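PDB 6K8C: folylpolyglutamate synthase (FolC) from Helicobacter pylori, which probably adds glutamate to dihydropteroate to make dihydrofolate and extends reduced folates with further glutamates, using ATP. Local coordinates for residues A[291-296]-A[374-379]; A[40-45]-A[129-134]; A[217-222]-A[244-249]. All blocks are in the same frame, centred on the assembly; numbering follows the deposited sequence.

Contact 1. Residues A[291-296]-A[374-379]; sequences HSAKAL and LVYGSF
With CG anti to the backbone N (chi1 -176°), the Tyr376 side chain reaches from its strand toward helix 290-303, and Ser292 answers from the helix with OG lodged between its own backbone N and carbonyl carbon (chi1 55°). The two hydroxyls meet tip to tip: Ser292 OG lies in the plane of the phenol ring, at its edge, and is hydrogen-bonded to Tyr376 OH at 2.7 Å, a pair in which either oxygen could be the donor. Both residues are buried, and Asn289, just before helix 290-303, adds its backbone N to Tyr376 OH and its backbone O to Ser292 OG. The phenol is thereby fixed at its far end, while the methyl of Ala293 packs near the hydroxyl, CB lying 3.8 Å from Tyr376 OH.

One turn along, Leu296 divides its two methyls between two partners. CD1 presses obliquely on the ring, 3.3 Å from Tyr376 CE1, a tight approach for two carbons. CD2 goes instead to Leu374, whose CD1 sits 4.0 Å away, and these two leucine side chains cross at about a right angle. Val323 and Leu327 of helix 320-327 also touch the tyrosine.

Helix 291-296 packs on strand 374-376 and runs nearly antiparallel to it, at 172°, with the axes 11.5 Å apart. Strand 373-376 itself pairs in parallel with both 282-285 and 308-312. The whole is the helix-on-sheet layering of an alpha/beta fold, here in the C-terminal glutamate ligase domain of the Mur ligase family.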
loop_
_atom_site.group_PDB
_atom_site.type_symbol
_atom_site.label_atom_id
_atom_site.label_comp_id
_atom_site.label_asym_id
_atom_site.label_seq_id
_atom_site.Cartn_x
_atom_site.Cartn_y
_atom_site.Cartn_z
ATOM N N HIS A 291 -9.778 -12.256 3.822
ATOM C CA HIS A 291 -9.012 -12.871 2.745
ATOM C C HIS A 291 -7.555 -13.076 3.142
ATOM O O HIS A 291 -6.986 -14.151 2.915
ATOM C CB HIS A 291 -9.104 -12.027 1.475
ATOM C CG HIS A 291 -8.511 -12.696 0.279
ATOM N ND1 HIS A 291 -9.218 -13.585 -0.502
ATOM C CD2 HIS A 291 -7.267 -12.635 -0.253
ATOM C CE1 HIS A 291 -8.440 -14.030 -1.473
ATOM N NE2 HIS A 291 -7.251 -13.469 -1.344
ATOM N N SER A 292 -6.919 -12.052 3.718
ATOM C CA SER A 292 -5.530 -12.235 4.126
ATOM C C SER A 292 -5.427 -13.169 5.322
ATOM O O SER A 292 -4.465 -13.933 5.426
ATOM C CB SER A 292 -4.867 -10.887 4.436
ATOM O OG SER A 292 -5.585 -10.142 5.403
ATOM N N ALA A 293 -6.414 -13.143 6.220
ATOM C CA ALA A 293 -6.368 -14.039 7.372
ATOM C C ALA A 293 -6.406 -15.497 6.934
ATOM O O ALA A 293 -5.680 -16.337 7.481
ATOM C CB ALA A 293 -7.515 -13.725 8.328
ATOM N N LYS A 294 -7.237 -15.815 5.936
ATOM C CA LYS A 294 -7.265 -17.174 5.408
ATOM C C LYS A 294 -5.919 -17.555 4.808
ATOM O O LYS A 294 -5.427 -18.669 5.024
ATOM C CB LYS A 294 -8.376 -17.311 4.367
ATOM C CG LYS A 294 -9.777 -17.283 4.950
ATOM C CD LYS A 294 -10.835 -17.348 3.857
ATOM C CE LYS A 294 -12.234 -17.425 4.446
ATOM N NZ LYS A 294 -13.287 -17.185 3.419
ATOM N N ALA A 295 -5.303 -16.636 4.060
ATOM C CA ALA A 295 -4.016 -16.930 3.439
ATOM C C ALA A 295 -2.921 -17.103 4.483
ATOM O O ALA A 295 -2.019 -17.934 4.316
ATOM C CB ALA A 295 -3.645 -15.818 2.461
ATOM N N LEU A 296 -2.973 -16.326 5.566
ATOM C CA LEU A 296 -1.955 -16.468 6.600
ATOM C C LEU A 296 -2.143 -17.760 7.383
ATOM O O LEU A 296 -1.161 -18.402 7.777
ATOM C CB LEU A 296 -1.981 -15.259 7.527
ATOM C CG LEU A 296 -1.377 -14.026 6.853
ATOM C CD1 LEU A 296 -1.944 -12.776 7.457
ATOM C CD2 LEU A 296 0.140 -14.038 6.970
ATOM N N LEU A 374 2.730 -14.942 14.707
ATOM C CA LEU A 374 2.257 -14.105 13.613
ATOM C C LEU A 374 1.946 -12.724 14.171
ATOM O O LEU A 374 1.178 -12.599 15.132
ATOM C CB LEU A 374 1.009 -14.695 12.936
ATOM C CG LEU A 374 0.275 -13.763 11.954
ATOM C CD1 LEU A 374 1.178 -13.351 10.799
ATOM C CD2 LEU A 374 -1.016 -14.405 11.423
ATOM N N VAL A 375 2.562 -11.699 13.587
ATOM C CA VAL A 375 2.273 -10.305 13.899
ATOM C C VAL A 375 1.356 -9.782 12.801
ATOM O O VAL A 375 1.712 -9.826 11.619
ATOM C CB VAL A 375 3.565 -9.475 13.997
ATOM C CG1 VAL A 375 3.246 -7.993 14.176
ATOM C CG2 VAL A 375 4.444 -9.995 15.134
ATOM N N TYR A 376 0.175 -9.298 13.179
ATOM C CA TYR A 376 -0.887 -9.082 12.208
ATOM C C TYR A 376 -1.815 -7.969 12.668
ATOM O O TYR A 376 -2.128 -7.851 13.856
ATOM C CB TYR A 376 -1.680 -10.379 12.009
ATOM C CG TYR A 376 -2.765 -10.352 10.964
ATOM C CD1 TYR A 376 -2.482 -10.068 9.636
ATOM C CD2 TYR A 376 -4.075 -10.670 11.298
ATOM C CE1 TYR A 376 -3.486 -10.074 8.672
ATOM C CE2 TYR A 376 -5.078 -10.674 10.346
ATOM C CZ TYR A 376 -4.780 -10.380 9.035
ATOM O OH TYR A 376 -5.785 -10.397 8.085
ATOM N N GLY A 377 -2.264 -7.156 11.715
ATOM C CA GLY A 377 -3.371 -6.268 12.011
ATOM C C GLY A 377 -3.407 -4.967 11.234
ATOM O O GLY A 377 -4.492 -4.480 10.894
ATOM N N SER A 378 -2.237 -4.396 10.959
ATOM C CA SER A 378 -2.132 -3.087 10.325
ATOM C C SER A 378 -0.663 -2.808 10.061
ATOM O O SER A 378 0.222 -3.512 10.554
ATOM C CB SER A 378 -2.714 -1.975 11.201
ATOM O OG SER A 378 -2.220 -2.053 12.533
ATOM N N PHE A 379 -0.415 -1.771 9.256
ATOM C CA PHE A 379 0.932 -1.220 9.176
ATOM C C PHE A 379 1.396 -0.781 10.554
ATOM O O PHE A 379 2.559 -0.975 10.929
ATOM C CB PHE A 379 0.973 -0.033 8.204
ATOM C CG PHE A 379 1.185 -0.417 6.760
ATOM C CD1 PHE A 379 0.114 -0.798 5.972
ATOM C CD2 PHE A 379 2.448 -0.372 6.189
ATOM C CE1 PHE A 379 0.291 -1.136 4.647
ATOM C CE2 PHE A 379 2.635 -0.712 4.854
ATOM C CZ PHE A 379 1.549 -1.096 4.084
#

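Contact 2. Residues A[40-45]-A[129-134]; sequences NAFFEI and AVMLAK
The Phe43 ring carries the side chain of Lys134 over one face and meets the carbonyl oxygen of Val130 in its plane, at the edge. The Phe42 ring meets Phe38, with planes at about 20°, and His113, and the Met131 sulfur lies oblique to it. These Met-aromatic and cation-pi contacts join the loop that follows helix 28-41 to the C-terminal end of helix 121-132, in the Mur ligase-type ATP-binding part of the enzyme, where helix 121-132 leads on to strand 138-142 of the large sheet. Lys134 and Phe43 cross obliquely. Lys134 CG lies 3.8 Å from the Phe43 ring centroid, a CH-pi contact, and bends at chi3 and chi4 keep the rest of the chain over the same face. As a result the ammonium forms a cation-pi interaction, NZ standing 4.5 Å from the Phe43 centroid and 26° off its normal. A positive charge placed there would be expected to draw on the ring's pi electrons.

Sulfur links the two phenylalanines. Met131, bent at chi2 and chi3, brings SD to 4.2 Å from the centroid of Phe42. The same atom stands 3.9 Å from Phe43 CE2, so one thioether makes Met-aromatic contacts with two consecutive rings. Phe38, from the preceding helix, adds an edge-to-face partner for Phe43 and also touches Met131 and Val130.

Ile45 completes the apolar side of the contact. With CG1 anti to its backbone N (chi1 -175°), its chain extends across to the helix terminus. There Ile45 CD1 lies 3.9 Å from Val130 CG1 and 3.8 Å from Ala133 CB, and nearer still to two carbonyl oxygens, Val130 O and, closest at 3.4 Å, Ala133 O.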
loop_
_atom_site.group_PDB
_atom_site.type_symbol
_atom_site.label_atom_id
_atom_site.label_comp_id
_atom_site.label_asym_id
_atom_site.label_seq_id
_atom_site.Cartn_x
_atom_site.Cartn_y
_atom_site.Cartn_z
ATOM N N ASN A 40 9.811 24.285 -12.097
ATOM C CA ASN A 40 10.672 25.382 -12.532
ATOM C C ASN A 40 12.129 25.112 -12.173
ATOM O O ASN A 40 13.020 25.207 -13.025
ATOM C CB ASN A 40 10.204 26.699 -11.908
ATOM C CG ASN A 40 9.008 27.307 -12.633
ATOM O OD1 ASN A 40 8.793 27.072 -13.825
ATOM N ND2 ASN A 40 8.235 28.112 -11.914
ATOM N N ALA A 41 12.392 24.758 -10.911
ATOM C CA ALA A 41 13.775 24.597 -10.472
ATOM C C ALA A 41 14.413 23.325 -11.008
ATOM O O ALA A 41 15.639 23.257 -11.128
ATOM C CB ALA A 41 13.855 24.608 -8.944
ATOM N N PHE A 42 13.618 22.307 -11.323
ATOM C CA PHE A 42 14.191 21.051 -11.783
ATOM C C PHE A 42 13.676 20.664 -13.166
ATOM O O PHE A 42 14.319 20.979 -14.169
ATOM C CB PHE A 42 13.923 19.941 -10.761
ATOM C CG PHE A 42 14.739 20.077 -9.511
ATOM C CD1 PHE A 42 15.982 19.478 -9.422
ATOM C CD2 PHE A 42 14.274 20.811 -8.431
ATOM C CE1 PHE A 42 16.748 19.600 -8.284
ATOM C CE2 PHE A 42 15.041 20.937 -7.287
ATOM C CZ PHE A 42 16.277 20.332 -7.213
ATOM N N PHE A 43 12.536 19.984 -13.242
ATOM C CA PHE A 43 12.065 19.490 -14.530
ATOM C C PHE A 43 10.589 19.133 -14.448
ATOM O O PHE A 43 10.028 18.935 -13.366
ATOM C CB PHE A 43 12.881 18.277 -14.987
ATOM C CG PHE A 43 12.818 17.107 -14.044
ATOM C CD1 PHE A 43 11.811 16.158 -14.166
ATOM C CD2 PHE A 43 13.765 16.951 -13.045
ATOM C CE1 PHE A 43 11.742 15.084 -13.306
ATOM C CE2 PHE A 43 13.706 15.875 -12.179
ATOM C CZ PHE A 43 12.690 14.938 -12.308
ATOM N N GLU A 44 9.970 19.047 -15.625
ATOM C CA GLU A 44 8.624 18.518 -15.795
ATOM C C GLU A 44 8.782 17.052 -16.185
ATOM O O GLU A 44 9.263 16.749 -17.281
ATOM C CB GLU A 44 7.868 19.306 -16.862
ATOM C CG GLU A 44 6.396 18.978 -17.014
ATOM C CD GLU A 44 5.555 20.237 -17.163
ATOM O OE1 GLU A 44 4.308 20.143 -17.155
ATOM O OE2 GLU A 44 6.151 21.330 -17.278
ATOM N N ILE A 45 8.399 16.144 -15.283
ATOM C CA ILE A 45 8.671 14.726 -15.492
ATOM C C ILE A 45 8.002 14.235 -16.778
ATOM O O ILE A 45 6.852 14.580 -17.082
ATOM C CB ILE A 45 8.223 13.911 -14.262
ATOM C CG1 ILE A 45 8.617 12.440 -14.416
ATOM C CG2 ILE A 45 6.718 14.045 -14.024
ATOM C CD1 ILE A 45 8.912 11.735 -13.107
ATOM N N ALA A 129 9.992 10.956 -4.895
ATOM C CA ALA A 129 9.577 9.995 -5.914
ATOM C C ALA A 129 9.749 10.569 -7.315
ATOM O O ALA A 129 10.254 9.889 -8.216
ATOM C CB ALA A 129 8.124 9.568 -5.679
ATOM N N VAL A 130 9.335 11.822 -7.519
ATOM C CA VAL A 130 9.471 12.441 -8.837
ATOM C C VAL A 130 10.940 12.584 -9.209
ATOM O O VAL A 130 11.324 12.361 -10.364
ATOM C CB VAL A 130 8.747 13.798 -8.874
ATOM C CG1 VAL A 130 8.892 14.444 -10.261
ATOM C CG2 VAL A 130 7.289 13.632 -8.497
ATOM N N MET A 131 11.785 12.961 -8.243
ATOM C CA MET A 131 13.218 13.067 -8.513
ATOM C C MET A 131 13.795 11.715 -8.912
ATOM O O MET A 131 14.564 11.607 -9.878
ATOM C CB MET A 131 13.949 13.617 -7.285
ATOM C CG MET A 131 13.873 15.125 -7.126
ATOM S SD MET A 131 14.781 16.024 -8.407
ATOM C CE MET A 131 16.455 15.487 -8.070
ATOM N N LEU A 132 13.424 10.665 -8.179
ATOM C CA LEU A 132 13.933 9.332 -8.466
ATOM C C LEU A 132 13.437 8.791 -9.799
ATOM O O LEU A 132 14.105 7.932 -10.383
ATOM C CB LEU A 132 13.542 8.374 -7.346
ATOM C CG LEU A 132 14.216 8.620 -6.002
ATOM C CD1 LEU A 132 13.577 7.755 -4.929
ATOM C CD2 LEU A 132 15.704 8.346 -6.102
ATOM N N ALA A 133 12.293 9.271 -10.289
ATOM C CA ALA A 133 11.687 8.771 -11.518
ATOM C C ALA A 133 12.003 9.640 -12.731
ATOM O O ALA A 133 11.356 9.487 -13.772
ATOM C CB ALA A 133 10.171 8.650 -11.347
ATOM N N LYS A 134 12.991 10.534 -12.615
ATOM C CA LYS A 134 13.313 11.482 -13.680
ATOM C C LYS A 134 13.466 10.805 -15.039
ATOM O O LYS A 134 12.997 11.330 -16.057
ATOM C CB LYS A 134 14.601 12.231 -13.318
ATOM C CG LYS A 134 15.089 13.219 -14.370
ATOM C CD LYS A 134 16.538 13.609 -14.096
ATOM C CE LYS A 134 16.812 15.056 -14.462
ATOM N NZ LYS A 134 16.362 15.372 -15.845
#

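Contact 3. Residues A[217-222]-A[244-249]; sequences IVVQNE and LEVALK
Apolar contacts form the inner part of this interface, and Val219 supplies most of them. Its two methyls straddle a single methyl of Val246: Val219 CG1 is 4.0 Å and Val219 CG2 4.1 Å from Val246 CG2, the two side chains crossing at about a right angle. Val219 CG2 also comes within 4.3 Å of Lys249 CB. Ile217, on strand 215-218 just before it, uses CG2, which is anti to its backbone N, against the aliphatic part of the lysine. Lys249 is bent at chi2 and chi3, so that its chain passes obliquely by the isoleucine and its CE lies 3.8 Å from Ile217 CG2.

The pairing sets the last strand of the central sheet, 215-218, against helix 241-254. That strand runs parallel to 191-194, and the layered alpha/beta arrangement belongs to the Mur ligase middle domain, of the P-loop NTPase clan. Thr61 of helix 58-70 also touches Val246.

Contacts with polar groups lie toward the loop beyond the strand, where Asn221 is the centre of an inverse gamma turn. Here the aliphatic part of Glu245 packs against the backbone, CG lying 3.7 Å from Glu222 O. With chi2 at -72° the Glu245 chain folds, and its carboxylate is held by the chain just beyond: OE2 accepts a hydrogen bond from the backbone N of Ser224.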
loop_
_atom_site.group_PDB
_atom_site.type_symbol
_atom_site.label_atom_id
_atom_site.label_comp_id
_atom_site.label_asym_id
_atom_site.label_seq_id
_atom_site.Cartn_x
_atom_site.Cartn_y
_atom_site.Cartn_z
ATOM N N ILE A 217 -13.295 2.965 -17.618
ATOM C CA ILE A 217 -13.216 1.568 -18.030
ATOM C C ILE A 217 -13.576 0.715 -16.822
ATOM O O ILE A 217 -12.809 0.631 -15.861
ATOM C CB ILE A 217 -11.827 1.209 -18.572
ATOM C CG1 ILE A 217 -11.528 1.998 -19.848
ATOM C CG2 ILE A 217 -11.732 -0.286 -18.849
ATOM C CD1 ILE A 217 -10.050 2.015 -20.208
ATOM N N VAL A 218 -14.732 0.065 -16.872
ATOM C CA VAL A 218 -15.240 -0.697 -15.739
ATOM C C VAL A 218 -14.727 -2.128 -15.844
ATOM O O VAL A 218 -15.007 -2.827 -16.822
ATOM C CB VAL A 218 -16.774 -0.656 -15.692
ATOM C CG1 VAL A 218 -17.296 -1.437 -14.504
ATOM C CG2 VAL A 218 -17.256 0.795 -15.642
ATOM N N VAL A 219 -13.975 -2.565 -14.840
ATOM C CA VAL A 219 -13.428 -3.918 -14.840
ATOM C C VAL A 219 -14.541 -4.901 -14.511
ATOM O O VAL A 219 -15.231 -4.756 -13.496
ATOM C CB VAL A 219 -12.269 -4.038 -13.840
ATOM C CG1 VAL A 219 -11.831 -5.484 -13.725
ATOM C CG2 VAL A 219 -11.103 -3.165 -14.284
ATOM N N GLN A 220 -14.720 -5.897 -15.376
ATOM C CA GLN A 220 -15.715 -6.935 -15.136
ATOM C C GLN A 220 -15.377 -7.728 -13.880
ATOM O O GLN A 220 -14.207 -8.003 -13.592
ATOM C CB GLN A 220 -15.785 -7.884 -16.331
ATOM C CG GLN A 220 -16.484 -7.321 -17.549
ATOM C CD GLN A 220 -17.157 -8.412 -18.362
ATOM O OE1 GLN A 220 -16.510 -9.376 -18.782
ATOM N NE2 GLN A 220 -18.461 -8.273 -18.577
ATOM N N ASN A 221 -16.415 -8.109 -13.134
ATOM C CA ASN A 221 -16.246 -8.924 -11.933
ATOM C C ASN A 221 -16.053 -10.369 -12.383
ATOM O O ASN A 221 -16.970 -11.195 -12.376
ATOM C CB ASN A 221 -17.438 -8.761 -10.995
ATOM C CG ASN A 221 -17.194 -9.383 -9.631
ATOM O OD1 ASN A 221 -16.405 -10.319 -9.493
ATOM N ND2 ASN A 221 -17.864 -8.858 -8.615
ATOM N N GLU A 222 -14.816 -10.676 -12.770
ATOM C CA GLU A 222 -14.519 -11.888 -13.523
ATOM C C GLU A 222 -13.018 -12.140 -13.469
ATOM O O GLU A 222 -12.235 -11.227 -13.737
ATOM C CB GLU A 222 -14.989 -11.728 -14.973
ATOM C CG GLU A 222 -14.481 -12.772 -15.937
ATOM C CD GLU A 222 -15.415 -13.961 -16.044
ATOM O OE1 GLU A 222 -16.175 -14.214 -15.085
ATOM O OE2 GLU A 222 -15.396 -14.639 -17.093
ATOM N N LEU A 244 -4.942 -8.345 -9.592
ATOM C CA LEU A 244 -4.151 -8.584 -10.793
ATOM C C LEU A 244 -4.969 -8.347 -12.056
ATOM O O LEU A 244 -4.436 -7.854 -13.058
ATOM C CB LEU A 244 -3.574 -10.004 -10.782
ATOM C CG LEU A 244 -2.737 -10.426 -12.003
ATOM C CD1 LEU A 244 -1.513 -9.511 -12.257
ATOM C CD2 LEU A 244 -2.288 -11.874 -11.865
ATOM N N GLU A 245 -6.261 -8.712 -12.044
ATOM C CA GLU A 245 -7.102 -8.436 -13.208
ATOM C C GLU A 245 -7.163 -6.943 -13.495
ATOM O O GLU A 245 -7.109 -6.524 -14.658
ATOM C CB GLU A 245 -8.517 -8.985 -13.001
ATOM C CG GLU A 245 -8.639 -10.490 -13.125
ATOM C CD GLU A 245 -8.493 -10.989 -14.555
ATOM O OE1 GLU A 245 -8.468 -10.164 -15.495
ATOM O OE2 GLU A 245 -8.418 -12.221 -14.735
ATOM N N VAL A 246 -7.276 -6.127 -12.448
ATOM C CA VAL A 246 -7.305 -4.679 -12.635
ATOM C C VAL A 246 -5.965 -4.176 -13.158
ATOM O O VAL A 246 -5.911 -3.365 -14.091
ATOM C CB VAL A 246 -7.705 -3.986 -11.321
ATOM C CG1 VAL A 246 -7.565 -2.477 -11.460
ATOM C CG2 VAL A 246 -9.135 -4.380 -10.928
ATOM N N ALA A 247 -4.862 -4.660 -12.586
ATOM C CA ALA A 247 -3.547 -4.259 -13.075
ATOM C C ALA A 247 -3.349 -4.677 -14.526
ATOM O O ALA A 247 -2.719 -3.953 -15.305
ATOM C CB ALA A 247 -2.447 -4.855 -12.196
ATOM N N LEU A 248 -3.865 -5.848 -14.903
ATOM C CA LEU A 248 -3.751 -6.288 -16.291
ATOM C C LEU A 248 -4.533 -5.371 -17.222
ATOM O O LEU A 248 -4.057 -5.033 -18.314
ATOM C CB LEU A 248 -4.234 -7.735 -16.422
ATOM C CG LEU A 248 -3.919 -8.468 -17.728
ATOM C CD1 LEU A 248 -2.421 -8.548 -17.958
ATOM C CD2 LEU A 248 -4.539 -9.862 -17.703
ATOM N N LYS A 249 -5.734 -4.958 -16.810
ATOM C CA LYS A 249 -6.509 -4.021 -17.621
ATOM C C LYS A 249 -5.786 -2.687 -17.765
ATOM O O LYS A 249 -5.803 -2.074 -18.840
ATOM C CB LYS A 249 -7.892 -3.812 -17.006
ATOM C CG LYS A 249 -8.852 -3.048 -17.905
ATOM C CD LYS A 249 -9.049 -3.792 -19.218
ATOM C CE LYS A 249 -10.485 -3.722 -19.690
ATOM N NZ LYS A 249 -10.721 -4.643 -20.835
#

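From the N terminus, contact 2 comes first, joining 40-45 to 129-134 and closing a loop of 83 residues that contains strands 48-53 and 76-79 of the large sheet. Contact 3 follows, its much shorter loop of 21 residues bringing helix 241-254 back to edge strand 215-218. Contact 1 then spans 77 residues of the C-terminal part, tying the helix after strand 282-285 to strand 373-376 of the second sheet. The three loops follow in series, neither nesting nor crossing. Contacts 2 and 3 lie at separate places in the ATP-binding part, with centres about 31 Å apart, while contact 1 belongs to the glutamate ligase domain, about 36 Å from contact 2 between centres.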